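Local coordinates for protein octaprenyl-diphosphate synthase (Roseobacter denitrificans, PDB 4JXN) that probably makes all-trans-octaprenyl diphosphate, precursor of the quinone side chain, by adding five isopentenyl units to farnesyl diphosphate with magnesium as cofactor, at residues 64-69 with 74-79; 156-161 with 174-179; 200-205 with 312-317; 248-253 with 263-268. One frame throughout, in Å; residues are numbered along the deposited sequence.

Contact 1 of 4, residues 64-69 with 74-79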
loop_
_atom_site.group_PDB
_atom_site.type_symbol
_atom_site.label_atom_id
_atom_site.label_comp_id
_atom_site.label_asym_id
_atom_site.label_seq_id
_atom_site.Cartn_x
_atom_site.Cartn_y
_atom_site.Cartn_z
ATOM N N ALA A 64 -24.335 -3.093 -6.340
ATOM C CA ALA A 64 -25.347 -4.054 -6.726
ATOM C C ALA A 64 -25.650 -4.963 -5.551
ATOM O O ALA A 64 -26.813 -5.244 -5.264
ATOM C CB ALA A 64 -24.888 -4.853 -7.908
ATOM N N ALA A 65 -24.597 -5.412 -4.872
ATOM C CA ALA A 65 -24.755 -6.357 -3.775
ATOM C C ALA A 65 -25.491 -5.713 -2.593
ATOM O O ALA A 65 -26.304 -6.347 -1.927
ATOM C CB ALA A 65 -23.419 -6.919 -3.337
ATOM N N ALA A 66 -25.212 -4.447 -2.352
ATOM C CA ALA A 66 -25.866 -3.725 -1.276
ATOM C C ALA A 66 -27.351 -3.591 -1.556
ATOM O O ALA A 66 -28.177 -3.902 -0.702
ATOM C CB ALA A 66 -25.229 -2.357 -1.106
ATOM N N HIS A 67 -27.688 -3.130 -2.755
ATOM C CA HIS A 67 -29.093 -2.962 -3.138
ATOM C C HIS A 67 -29.826 -4.302 -3.133
ATOM O O HIS A 67 -30.945 -4.416 -2.623
ATOM C CB HIS A 67 -29.209 -2.300 -4.507
ATOM C CG HIS A 67 -28.829 -0.849 -4.516
ATOM N ND1 HIS A 67 -29.441 0.090 -3.714
ATOM C CD2 HIS A 67 -27.912 -0.173 -5.251
ATOM C CE1 HIS A 67 -28.908 1.277 -3.941
ATOM N NE2 HIS A 67 -27.981 1.145 -4.871
ATOM N N LEU A 68 -29.178 -5.329 -3.666
ATOM C CA LEU A 68 -29.768 -6.661 -3.654
ATOM C C LEU A 68 -30.222 -7.088 -2.251
ATOM O O LEU A 68 -31.222 -7.788 -2.112
ATOM C CB LEU A 68 -28.787 -7.677 -4.236
ATOM C CG LEU A 68 -29.187 -9.155 -4.246
ATOM C CD1 LEU A 68 -30.460 -9.417 -5.036
ATOM C CD2 LEU A 68 -28.032 -9.960 -4.804
ATOM N N CYS A 69 -29.492 -6.666 -1.222
ATOM C CA CYS A 69 -29.823 -7.019 0.166
ATOM C C CYS A 69 -30.608 -5.919 0.914
ATOM O O CYS A 69 -30.746 -5.971 2.137
ATOM C CB CYS A 69 -28.535 -7.363 0.921
ATOM S SG CYS A 69 -27.570 -8.704 0.180
ATOM N N PRO A 74 -25.454 4.942 3.517
ATOM C CA PRO A 74 -24.509 5.620 2.612
ATOM C C PRO A 74 -23.186 4.906 2.332
ATOM O O PRO A 74 -22.467 5.289 1.395
ATOM C CB PRO A 74 -24.204 6.908 3.374
ATOM C CG PRO A 74 -24.244 6.488 4.814
ATOM C CD PRO A 74 -25.212 5.332 4.925
ATOM N N PHE A 75 -22.860 3.887 3.126
ATOM C CA PHE A 75 -21.493 3.352 3.146
ATOM C C PHE A 75 -21.127 2.443 1.969
ATOM O O PHE A 75 -19.945 2.268 1.674
ATOM C CB PHE A 75 -21.217 2.676 4.488
ATOM C CG PHE A 75 -21.265 3.630 5.659
ATOM C CD1 PHE A 75 -20.563 4.838 5.623
ATOM C CD2 PHE A 75 -22.006 3.328 6.793
ATOM C CE1 PHE A 75 -20.606 5.718 6.692
ATOM C CE2 PHE A 75 -22.051 4.205 7.863
ATOM C CZ PHE A 75 -21.350 5.397 7.813
ATOM N N HIS A 76 -22.131 1.880 1.298
ATOM C CA HIS A 76 -21.929 1.154 0.030
ATOM C C HIS A 76 -21.182 2.009 -0.996
ATOM O O HIS A 76 -20.376 1.501 -1.784
ATOM C CB HIS A 76 -23.267 0.630 -0.515
ATOM C CG HIS A 76 -24.263 1.700 -0.842
ATOM N ND1 HIS A 76 -24.932 1.745 -2.048
ATOM C CD2 HIS A 76 -24.704 2.763 -0.129
ATOM C CE1 HIS A 76 -25.743 2.788 -2.060
ATOM N NE2 HIS A 76 -25.623 3.423 -0.909
ATOM N N ILE A 77 -21.417 3.317 -0.927
ATOM C CA ILE A 77 -20.679 4.299 -1.718
ATOM C C ILE A 77 -19.204 4.344 -1.309
ATOM O O ILE A 77 -18.289 4.333 -2.162
ATOM C CB ILE A 77 -21.284 5.718 -1.551
ATOM C CG1 ILE A 77 -22.788 5.714 -1.834
ATOM C CG2 ILE A 77 -20.606 6.713 -2.486
ATOM C CD1 ILE A 77 -23.148 5.167 -3.205
ATOM N N ASN A 78 -18.965 4.392 -0.002
ATOM C CA ASN A 78 -17.577 4.346 0.500
ATOM C C ASN A 78 -16.891 3.084 -0.003
ATOM O O ASN A 78 -15.787 3.120 -0.564
ATOM C CB ASN A 78 -17.522 4.355 2.031
ATOM C CG ASN A 78 -18.216 5.559 2.655
ATOM O OD1 ASN A 78 -19.179 6.099 2.114
ATOM N ND2 ASN A 78 -17.727 5.973 3.818
ATOM N N LEU A 79 -17.568 1.957 0.198
ATOM C CA LEU A 79 -16.989 0.660 -0.111
ATOM C C LEU A 79 -16.718 0.464 -1.596
ATOM O O LEU A 79 -15.730 -0.153 -1.964
ATOM C CB LEU A 79 -17.894 -0.449 0.420
ATOM C CG LEU A 79 -17.990 -0.467 1.942
ATOM C CD1 LEU A 79 -18.977 -1.535 2.403
ATOM C CD2 LEU A 79 -16.598 -0.667 2.529
#
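Ala66 and His76 bring helix 57-68 and helix 75-94 together, their CB atoms meeting at 3.6 Å in a buried spot where the backbones also come nearest. This is the tight half of the contact: a methyl against a methylene, with the His76 CG lying a little farther from Ala66 CB, at 4.2 Å. The looser half belongs to the imidazoles, nearer the more accessible side, where His67 is only partly covered. They form an offset edge-to-face pair, the edge of His76 turned toward the face of His67, with centroids 5.3 Å apart and planes at 82°. The tip of the His76 ring, CE1, stands 4.0 Å from His67 NE2 and equally far from His67 CE1. His76 gets there by putting CG between its own backbone N and carbonyl carbon (chi1 62°), which turns the ring toward His67. Ile77 CD1 lies over one face of the His76 ring, and Tyr71 meets that ring with its own, so the imidazole is packed from several directions. An alanine at His76 would keep the CB touch but is likely to leave the His67 face without its aromatic mate and open a gap beside Ile77. His67 NE2 is hydrogen-bonded to Asp22 on helix 9-34, a carboxylate that would tend to stabilise positive charge on His67. His76 ND1 is buried with no polar partner in the model, which would probably disfavour a proton there, though Asp22 also packs against this side chain.

Contact 2 of 4, residues 156-161 with 174-179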
loop_
_atom_site.group_PDB
_atom_site.type_symbol
_atom_site.label_atom_id
_atom_site.label_comp_id
_atom_site.label_asym_id
_atom_site.label_seq_id
_atom_site.Cartn_x
_atom_site.Cartn_y
_atom_site.Cartn_z
ATOM N N GLU A 156 0.270 -11.343 -6.677
ATOM C CA GLU A 156 1.240 -10.531 -7.432
ATOM C C GLU A 156 2.669 -11.089 -7.332
ATOM O O GLU A 156 3.400 -11.131 -8.322
ATOM C CB GLU A 156 1.212 -9.060 -6.966
ATOM C CG GLU A 156 -0.017 -8.249 -7.389
ATOM C CD GLU A 156 0.010 -6.797 -6.892
ATOM O OE1 GLU A 156 0.280 -6.553 -5.695
ATOM O OE2 GLU A 156 -0.256 -5.880 -7.696
ATOM N N VAL A 157 3.055 -11.526 -6.138
ATOM C CA VAL A 157 4.389 -12.075 -5.907
ATOM C C VAL A 157 4.486 -13.499 -6.430
ATOM O O VAL A 157 5.493 -13.874 -7.033
ATOM C CB VAL A 157 4.747 -12.074 -4.409
ATOM C CG1 VAL A 157 6.057 -12.816 -4.163
ATOM C CG2 VAL A 157 4.829 -10.644 -3.889
ATOM N N LEU A 158 3.449 -14.294 -6.170
ATOM C CA LEU A 158 3.356 -15.646 -6.721
ATOM C C LEU A 158 3.450 -15.616 -8.242
ATOM O O LEU A 158 3.989 -16.531 -8.859
ATOM C CB LEU A 158 2.047 -16.316 -6.299
ATOM C CG LEU A 158 1.808 -17.771 -6.731
ATOM C CD1 LEU A 158 2.923 -18.690 -6.253
ATOM C CD2 LEU A 158 0.461 -18.271 -6.224
ATOM N N GLN A 159 2.929 -14.554 -8.838
ATOM C CA GLN A 159 3.009 -14.372 -10.273
ATOM C C GLN A 159 4.463 -14.268 -10.719
ATOM O O GLN A 159 4.843 -14.880 -11.715
ATOM C CB GLN A 159 2.225 -13.128 -10.697
ATOM C CG GLN A 159 1.809 -13.138 -12.158
ATOM C CD GLN A 159 1.024 -11.904 -12.558
ATOM O OE1 GLN A 159 0.838 -11.632 -13.746
ATOM N NE2 GLN A 159 0.558 -11.149 -11.568
ATOM N N LEU A 160 5.275 -13.511 -9.979
ATOM C CA LEU A 160 6.691 -13.349 -10.331
ATOM C C LEU A 160 7.334 -14.701 -10.572
ATOM O O LEU A 160 7.954 -14.933 -11.612
ATOM C CB LEU A 160 7.471 -12.634 -9.225
ATOM C CG LEU A 160 7.110 -11.183 -8.916
ATOM C CD1 LEU A 160 8.017 -10.661 -7.811
ATOM C CD2 LEU A 160 7.219 -10.318 -10.164
ATOM N N THR A 161 7.163 -15.591 -9.602
ATOM C CA THR A 161 7.776 -16.914 -9.632
ATOM C C THR A 161 7.142 -17.804 -10.704
ATOM O O THR A 161 7.842 -18.401 -11.521
ATOM C CB THR A 161 7.647 -17.608 -8.260
ATOM O OG1 THR A 161 6.268 -17.867 -7.980
ATOM C CG2 THR A 161 8.224 -16.733 -7.145
ATOM N N LEU A 174 -4.887 -20.963 -10.941
ATOM C CA LEU A 174 -6.154 -20.541 -10.307
ATOM C C LEU A 174 -5.913 -19.688 -9.058
ATOM O O LEU A 174 -6.624 -18.707 -8.833
ATOM C CB LEU A 174 -7.034 -21.757 -9.983
ATOM C CG LEU A 174 -7.979 -22.290 -11.082
ATOM C CD1 LEU A 174 -7.517 -21.997 -12.510
ATOM C CD2 LEU A 174 -8.230 -23.786 -10.896
ATOM N N GLN A 175 -4.888 -20.048 -8.284
ATOM C CA GLN A 175 -4.428 -19.242 -7.143
ATOM C C GLN A 175 -3.955 -17.879 -7.597
ATOM O O GLN A 175 -4.285 -16.866 -6.992
ATOM C CB GLN A 175 -3.288 -19.940 -6.399
ATOM C CG GLN A 175 -3.691 -21.240 -5.719
ATOM C CD GLN A 175 -2.506 -22.039 -5.202
ATOM O OE1 GLN A 175 -1.353 -21.796 -5.572
ATOM N NE2 GLN A 175 -2.789 -23.005 -4.338
ATOM N N VAL A 176 -3.198 -17.852 -8.684
ATOM C CA VAL A 176 -2.725 -16.581 -9.236
ATOM C C VAL A 176 -3.909 -15.711 -9.657
ATOM O O VAL A 176 -3.927 -14.504 -9.432
ATOM C CB VAL A 176 -1.787 -16.799 -10.450
ATOM C CG1 VAL A 176 -1.391 -15.471 -11.087
ATOM C CG2 VAL A 176 -0.544 -17.589 -10.047
ATOM N N VAL A 177 -4.891 -16.352 -10.278
ATOM C CA VAL A 177 -6.083 -15.680 -10.780
ATOM C C VAL A 177 -6.905 -15.074 -9.644
ATOM O O VAL A 177 -7.349 -13.920 -9.737
ATOM C CB VAL A 177 -6.945 -16.673 -11.594
ATOM C CG1 VAL A 177 -8.347 -16.136 -11.816
ATOM C CG2 VAL A 177 -6.260 -16.975 -12.925
ATOM N N ARG A 178 -7.108 -15.857 -8.582
ATOM C CA ARG A 178 -7.800 -15.362 -7.398
ATOM C C ARG A 178 -7.127 -14.103 -6.867
ATOM O O ARG A 178 -7.764 -13.058 -6.721
ATOM C CB ARG A 178 -7.843 -16.431 -6.318
ATOM C CG ARG A 178 -8.677 -17.647 -6.704
ATOM C CD ARG A 178 -9.459 -18.168 -5.522
ATOM N NE ARG A 178 -10.594 -18.987 -5.918
ATOM C CZ ARG A 178 -10.511 -20.245 -6.346
ATOM N NH1 ARG A 178 -11.625 -20.892 -6.662
ATOM N NH2 ARG A 178 -9.336 -20.860 -6.470
ATOM N N GLY A 179 -5.829 -14.197 -6.615
ATOM C CA GLY A 179 -5.078 -13.055 -6.123
ATOM C C GLY A 179 -5.199 -11.858 -7.042
ATOM O O GLY A 179 -5.773 -10.832 -6.677
#
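Leu158 and Val176 meet through methyls: CD2 of Leu158 lies 4.0 Å from CG2 of Val176, the two side chains crossing at a slant. Both flanks of this apolar pair are used. On one, the Leu158 CD2 methyl also lies 4.0 Å from Gln175 OE1, a plain packing touch against the amide oxygen. On the other, the second methyl of Val176, CG1, meets Gln159 CG at 4.1 Å, and here the side chains run nearly at right angles. Val176 thus divides its fork between two successive residues of the facing helix. Behind this layer, torsions set the reach: Leu158 holds CG opposite its backbone N (chi1 -177°), directing the branch toward the facing helix, and the second torsion turns CD2 onto Val176, while the extended Gln159 offers the flank of its chain at CG. One turn on, Thr161 OG1 donates to the carbonyl O of Leu158 at 2.8 Å, arriving well off the C=O line and tilted 31° from the carbonyl plane. Farther out, Arg178 makes a salt bridge with Asp211 on helix 200-224, and the second subunit packs nearby, with its Ile42 on Val157 and its His38 on Gln175. The axes approach to 9.0 Å, at 143° between their directions, so the segments 156-161 and 174-179 run roughly antiparallel. Such neighbours, joined by a short connection, are what the all-helical isoprenoid synthase fold is built of. Glu156 lies close to Asp94, the first aspartate of the family's DDxxD motif, so the helix carrying Leu158 also carries, less than a turn back, a residue near the expected magnesium-diphosphate site.

Contact 3 of 4, residues 200-205 with 312-317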
loop_
_atom_site.group_PDB
_atom_site.type_symbol
_atom_site.label_atom_id
_atom_site.label_comp_id
_atom_site.label_asym_id
_atom_site.label_seq_id
_atom_site.Cartn_x
_atom_site.Cartn_y
_atom_site.Cartn_z
ATOM N N ASP A 200 -25.687 -14.815 6.881
ATOM C CA ASP A 200 -24.425 -15.441 6.471
ATOM C C ASP A 200 -24.505 -16.301 5.207
ATOM O O ASP A 200 -23.515 -16.430 4.494
ATOM C CB ASP A 200 -23.844 -16.273 7.618
ATOM C CG ASP A 200 -23.362 -15.416 8.772
ATOM O OD1 ASP A 200 -22.577 -14.473 8.532
ATOM O OD2 ASP A 200 -23.767 -15.685 9.920
ATOM N N ASP A 201 -25.659 -16.903 4.941
ATOM C CA ASP A 201 -25.847 -17.660 3.699
ATOM C C ASP A 201 -25.865 -16.726 2.473
ATOM O O ASP A 201 -25.210 -17.001 1.467
ATOM C CB ASP A 201 -27.100 -18.569 3.760
ATOM C CG ASP A 201 -28.391 -17.809 4.063
ATOM O OD1 ASP A 201 -28.341 -16.759 4.739
ATOM O OD2 ASP A 201 -29.467 -18.281 3.633
ATOM N N HIS A 202 -26.593 -15.615 2.566
ATOM C CA HIS A 202 -26.631 -14.642 1.479
ATOM C C HIS A 202 -25.212 -14.122 1.182
ATOM O O HIS A 202 -24.853 -13.885 0.033
ATOM C CB HIS A 202 -27.562 -13.466 1.816
ATOM C CG HIS A 202 -29.021 -13.812 1.816
ATOM N ND1 HIS A 202 -30.002 -12.891 1.510
ATOM C CD2 HIS A 202 -29.668 -14.971 2.090
ATOM C CE1 HIS A 202 -31.188 -13.468 1.591
ATOM N NE2 HIS A 202 -31.014 -14.729 1.942
ATOM N N VAL A 203 -24.409 -13.977 2.229
ATOM C CA VAL A 203 -23.065 -13.402 2.127
ATOM C C VAL A 203 -22.087 -14.362 1.444
ATOM O O VAL A 203 -21.361 -13.984 0.525
ATOM C CB VAL A 203 -22.557 -12.990 3.533
ATOM C CG1 VAL A 203 -21.108 -12.534 3.491
ATOM C CG2 VAL A 203 -23.458 -11.902 4.133
ATOM N N ALA A 204 -22.073 -15.605 1.899
ATOM C CA ALA A 204 -21.287 -16.652 1.260
ATOM C C ALA A 204 -21.608 -16.799 -0.227
ATOM O O ALA A 204 -20.712 -17.057 -1.030
ATOM C CB ALA A 204 -21.528 -17.975 1.967
ATOM N N ALA A 205 -22.887 -16.660 -0.585
ATOM C CA ALA A 205 -23.324 -16.742 -1.989
ATOM C C ALA A 205 -22.829 -15.546 -2.808
ATOM O O ALA A 205 -22.492 -15.663 -3.993
ATOM C CB ALA A 205 -24.841 -16.834 -2.073
ATOM N N PRO A 312 -30.068 -19.645 -3.938
ATOM C CA PRO A 312 -30.867 -19.574 -2.707
ATOM C C PRO A 312 -31.449 -18.189 -2.416
ATOM O O PRO A 312 -32.484 -18.082 -1.752
ATOM C CB PRO A 312 -29.863 -19.964 -1.619
ATOM C CG PRO A 312 -28.542 -19.575 -2.182
ATOM C CD PRO A 312 -28.642 -19.869 -3.646
ATOM N N LEU A 313 -30.789 -17.147 -2.914
ATOM C CA LEU A 313 -31.249 -15.779 -2.712
ATOM C C LEU A 313 -32.688 -15.632 -3.186
ATOM O O LEU A 313 -33.089 -16.275 -4.157
ATOM C CB LEU A 313 -30.374 -14.778 -3.473
ATOM C CG LEU A 313 -28.889 -14.701 -3.111
ATOM C CD1 LEU A 313 -28.155 -13.778 -4.071
ATOM C CD2 LEU A 313 -28.710 -14.230 -1.681
ATOM N N PRO A 314 -33.468 -14.783 -2.500
ATOM C CA PRO A 314 -34.813 -14.501 -2.973
ATOM C C PRO A 314 -34.759 -13.593 -4.197
ATOM O O PRO A 314 -33.836 -12.787 -4.316
ATOM C CB PRO A 314 -35.462 -13.792 -1.783
ATOM C CG PRO A 314 -34.332 -13.139 -1.063
ATOM C CD PRO A 314 -33.109 -13.975 -1.319
ATOM N N ALA A 315 -35.745 -13.734 -5.085
ATOM C CA ALA A 315 -35.775 -13.028 -6.369
ATOM C C ALA A 315 -35.768 -11.522 -6.180
ATOM O O ALA A 315 -36.316 -11.000 -5.210
ATOM C CB ALA A 315 -36.987 -13.447 -7.189
ATOM N N HIS A 316 -35.153 -10.827 -7.126
ATOM C CA HIS A 316 -34.899 -9.405 -6.984
ATOM C C HIS A 316 -34.279 -8.876 -8.284
ATOM O O HIS A 316 -33.456 -9.554 -8.896
ATOM C CB HIS A 316 -33.939 -9.172 -5.806
ATOM C CG HIS A 316 -33.681 -7.730 -5.526
ATOM N ND1 HIS A 316 -32.722 -7.010 -6.200
ATOM C CD2 HIS A 316 -34.275 -6.860 -4.678
ATOM C CE1 HIS A 316 -32.731 -5.760 -5.777
ATOM N NE2 HIS A 316 -33.659 -5.645 -4.847
ATOM N N PRO A 317 -34.659 -7.664 -8.710
ATOM C CA PRO A 317 -34.182 -7.138 -10.006
ATOM C C PRO A 317 -32.679 -7.069 -10.172
ATOM O O PRO A 317 -32.180 -7.171 -11.287
ATOM C CB PRO A 317 -34.758 -5.722 -10.058
ATOM C CG PRO A 317 -35.910 -5.741 -9.108
ATOM C CD PRO A 317 -35.590 -6.740 -8.042
#
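The imidazole of His202, in the first turn of helix 200-224, is met by Leu313 and Pro314 of the loop that runs from helix 291-309 to helix 317-330. The loop enters at Pro312, which stands somewhat back from the helix, Pro312 CG lying 4.6 Å from Ala205 CB. Leu313 makes the principal touch. Its CD2 methyl sits over one face of the His202 ring in a CH-pi contact, 3.8 Å from the centroid and 22° off the ring normal, displaced toward CG, which it approaches to 3.5 Å. In His202, CG opposite the carbonyl carbon (chi1 -71°) brings the ring to the loop, and the second torsion turns its face to Leu313. Replacing the histidine by a serine is likely to take away the flat surface under the leucine methyl and leave the loop without its closest neighbour on this helix. Leu313 also packs on Leu68 of helix 57-68, so it is a wedge between two helices of the all-helical isoprenoid synthase fold. Pro314 follows on the same side of the ring, its side chain pointing against that of His202, with Pro314 CD 3.5 Å from His202 CE1. Asp201 OD2 lies in the ring plane at its edge, 3.7 Å from His202 CD2. Beyond Pro314 the chain turns into helix 317-330, the C-terminal one: His316 occupies the N-cap position, its ND1 hydrogen-bonded to the backbone N of Val318. Pro317, the first residue of that helix, lays its CD 3.3 Å above the His316 ring plane, offset toward the rim.

Contact 4 of 4, residues 248-253 with 263-268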
loop_
_atom_site.group_PDB
_atom_site.type_symbol
_atom_site.label_atom_id
_atom_site.label_comp_id
_atom_site.label_asym_id
_atom_site.label_seq_id
_atom_site.Cartn_x
_atom_site.Cartn_y
_atom_site.Cartn_z
ATOM N N MET A 248 -3.748 -19.825 -19.065
ATOM C CA MET A 248 -4.305 -21.180 -19.012
ATOM C C MET A 248 -4.126 -21.959 -20.320
ATOM O O MET A 248 -3.768 -23.137 -20.287
ATOM C CB MET A 248 -5.786 -21.157 -18.631
ATOM C CG MET A 248 -6.388 -22.548 -18.456
ATOM S SD MET A 248 -8.055 -22.547 -17.762
ATOM C CE MET A 248 -7.690 -22.322 -16.019
ATOM N N PRO A 249 -4.414 -21.327 -21.470
ATOM C CA PRO A 249 -4.160 -22.020 -22.748
ATOM C C PRO A 249 -2.729 -22.551 -22.885
ATOM O O PRO A 249 -2.515 -23.644 -23.433
ATOM C CB PRO A 249 -4.403 -20.930 -23.790
ATOM C CG PRO A 249 -5.289 -19.940 -23.117
ATOM C CD PRO A 249 -4.823 -19.934 -21.697
ATOM N N LEU A 250 -1.760 -21.797 -22.363
ATOM C CA LEU A 250 -0.355 -22.221 -22.390
ATOM C C LEU A 250 -0.092 -23.368 -21.439
ATOM O O LEU A 250 0.673 -24.277 -21.752
ATOM C CB LEU A 250 0.581 -21.048 -22.092
ATOM C CG LEU A 250 0.505 -19.915 -23.124
ATOM C CD1 LEU A 250 1.185 -18.659 -22.598
ATOM C CD2 LEU A 250 1.121 -20.337 -24.451
ATOM N N ILE A 251 -0.741 -23.342 -20.282
ATOM C CA ILE A 251 -0.562 -24.411 -19.309
ATOM C C ILE A 251 -1.081 -25.729 -19.852
ATOM O O ILE A 251 -0.465 -26.797 -19.681
ATOM C CB ILE A 251 -1.304 -24.098 -17.986
ATOM C CG1 ILE A 251 -0.623 -22.941 -17.259
ATOM C CG2 ILE A 251 -1.337 -25.321 -17.071
ATOM C CD1 ILE A 251 -1.484 -22.298 -16.197
ATOM N N LYS A 252 -2.258 -25.650 -20.450
ATOM C CA LYS A 252 -2.893 -26.817 -21.013
ATOM C C LYS A 252 -2.097 -27.360 -22.214
ATOM O O LYS A 252 -2.078 -28.572 -22.446
ATOM C CB LYS A 252 -4.319 -26.466 -21.427
ATOM C CG LYS A 252 -5.299 -26.343 -20.273
ATOM C CD LYS A 252 -6.732 -26.386 -20.788
ATOM C CE LYS A 252 -7.765 -26.207 -19.681
ATOM N NZ LYS A 252 -7.981 -27.462 -18.914
ATOM N N ALA A 253 -1.449 -26.470 -22.972
ATOM C CA ALA A 253 -0.581 -26.900 -24.090
ATOM C C ALA A 253 0.681 -27.577 -23.573
ATOM O O ALA A 253 0.997 -28.713 -23.958
ATOM C CB ALA A 253 -0.218 -25.727 -24.979
ATOM N N ALA A 263 10.909 -28.568 -25.611
ATOM C CA ALA A 263 12.091 -27.779 -25.982
ATOM C C ALA A 263 11.699 -26.416 -26.499
ATOM O O ALA A 263 12.321 -25.406 -26.148
ATOM C CB ALA A 263 12.926 -28.520 -27.016
ATOM N N PHE A 264 10.653 -26.383 -27.324
ATOM C CA PHE A 264 10.087 -25.119 -27.775
ATOM C C PHE A 264 9.550 -24.285 -26.592
ATOM O O PHE A 264 9.745 -23.076 -26.557
ATOM C CB PHE A 264 8.962 -25.363 -28.786
ATOM C CG PHE A 264 8.298 -24.099 -29.260
ATOM C CD1 PHE A 264 8.895 -23.323 -30.243
ATOM C CD2 PHE A 264 7.096 -23.677 -28.715
ATOM C CE1 PHE A 264 8.301 -22.155 -30.681
ATOM C CE2 PHE A 264 6.496 -22.512 -29.145
ATOM C CZ PHE A 264 7.101 -21.747 -30.130
ATOM N N TRP A 265 8.862 -24.916 -25.638
ATOM C CA TRP A 265 8.325 -24.179 -24.481
ATOM C C TRP A 265 9.438 -23.723 -23.548
ATOM O O TRP A 265 9.469 -22.568 -23.133
ATOM C CB TRP A 265 7.306 -25.015 -23.702
ATOM C CG TRP A 265 6.060 -25.288 -24.480
ATOM C CD1 TRP A 265 5.544 -26.503 -24.797
ATOM C CD2 TRP A 265 5.185 -24.319 -25.065
ATOM N NE1 TRP A 265 4.416 -26.361 -25.553
ATOM C CE2 TRP A 265 4.158 -25.027 -25.712
ATOM C CE3 TRP A 265 5.179 -22.920 -25.114
ATOM C CZ2 TRP A 265 3.128 -24.387 -26.411
ATOM C CZ3 TRP A 265 4.157 -22.289 -25.792
ATOM C CH2 TRP A 265 3.141 -23.025 -26.432
ATOM N N VAL A 266 10.350 -24.639 -23.237
ATOM C CA VAL A 266 11.547 -24.343 -22.432
ATOM C C VAL A 266 12.317 -23.128 -22.954
ATOM O O VAL A 266 12.877 -22.354 -22.177
ATOM C CB VAL A 266 12.502 -25.560 -22.415
ATOM C CG1 VAL A 266 13.836 -25.203 -21.769
ATOM C CG2 VAL A 266 11.854 -26.757 -21.712
ATOM N N ARG A 267 12.320 -22.963 -24.272
ATOM C CA ARG A 267 13.120 -21.947 -24.950
ATOM C C ARG A 267 12.484 -20.556 -25.010
ATOM O O ARG A 267 13.167 -19.549 -24.803
ATOM C CB ARG A 267 13.420 -22.429 -26.382
ATOM C CG ARG A 267 14.166 -21.434 -27.267
ATOM C CD ARG A 267 14.698 -22.089 -28.544
ATOM N NE ARG A 267 13.648 -22.457 -29.502
ATOM C CZ ARG A 267 12.962 -21.592 -30.258
ATOM N NH1 ARG A 267 12.028 -22.041 -31.091
ATOM N NH2 ARG A 267 13.184 -20.280 -30.188
ATOM N N THR A 268 11.199 -20.498 -25.347
ATOM C CA THR A 268 10.500 -19.226 -25.606
ATOM C C THR A 268 9.892 -18.589 -24.344
ATOM O O THR A 268 9.420 -17.444 -24.379
ATOM C CB THR A 268 9.365 -19.431 -26.632
ATOM O OG1 THR A 268 8.540 -20.531 -26.221
ATOM C CG2 THR A 268 9.926 -19.727 -28.016
HETATM O O HOH W 1 2.626 -28.244 -26.388
#
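Two consecutive short helices of the polyprenyl synthase chain, 248-254 and 259-270, are held together by Trp265, whose indole reaches across to Leu250 and Ala253. The benzo end does the apolar work. Leu250 CD2 touches CZ3 of Trp265 at 3.9 Å and is just as near CH2, while the Ala253 CB methyl meets Trp265 CZ2 at 3.9 Å. With backbones this far apart, 9.1 Å between the CA atoms of Leu250 and Trp265, it is the length of the indole that closes the gap. The pyrrole side adds a polar link: Trp265 NE1 donates to a water in the plane of the ring, 2.7 Å away, and that water donates a weak bond to the carbonyl O of Ala253. NE1 thus has an acceptor in a buried place, and contacts at both ends of the indole limit its turning. Behind it, Phe264 CD2 lies over one indole face. Phe264 O also takes Thr268 OG1 at 2.8 Å and Thr268 N from opposite faces, where the helix widens into a pi-type turn. Around the pair, helix 278-288 packs Leu285 on Trp265 and Leu286 on Ala253, Leu166 touches Trp265 from a loop, and helices 170-196 and 291-309 cover Met248.

From the N terminus, contact 1 comes first, closing the short loop between helices 57-68 and 75-94, with four residues between its segments. Contact 2 then joins helices 139-162 and 170-196, with twelve residues between its segments, five of them helical. Contact 3 opens on the following helix and spans 106 residues to the loop before helix 317-330; contact 4, with nine residues between its segments, five of them helical, is nested inside that span. None of them cross. In space, contacts 1 and 3 touch, Leu68 CD1 lying 3.5 Å from His316 ND1, whereas contacts 2 and 4 meet where Leu174 CD1 lies 3.5 Å from Met248 CE. Contacts 1 and 4 are farthest apart, about 43 Å between centres.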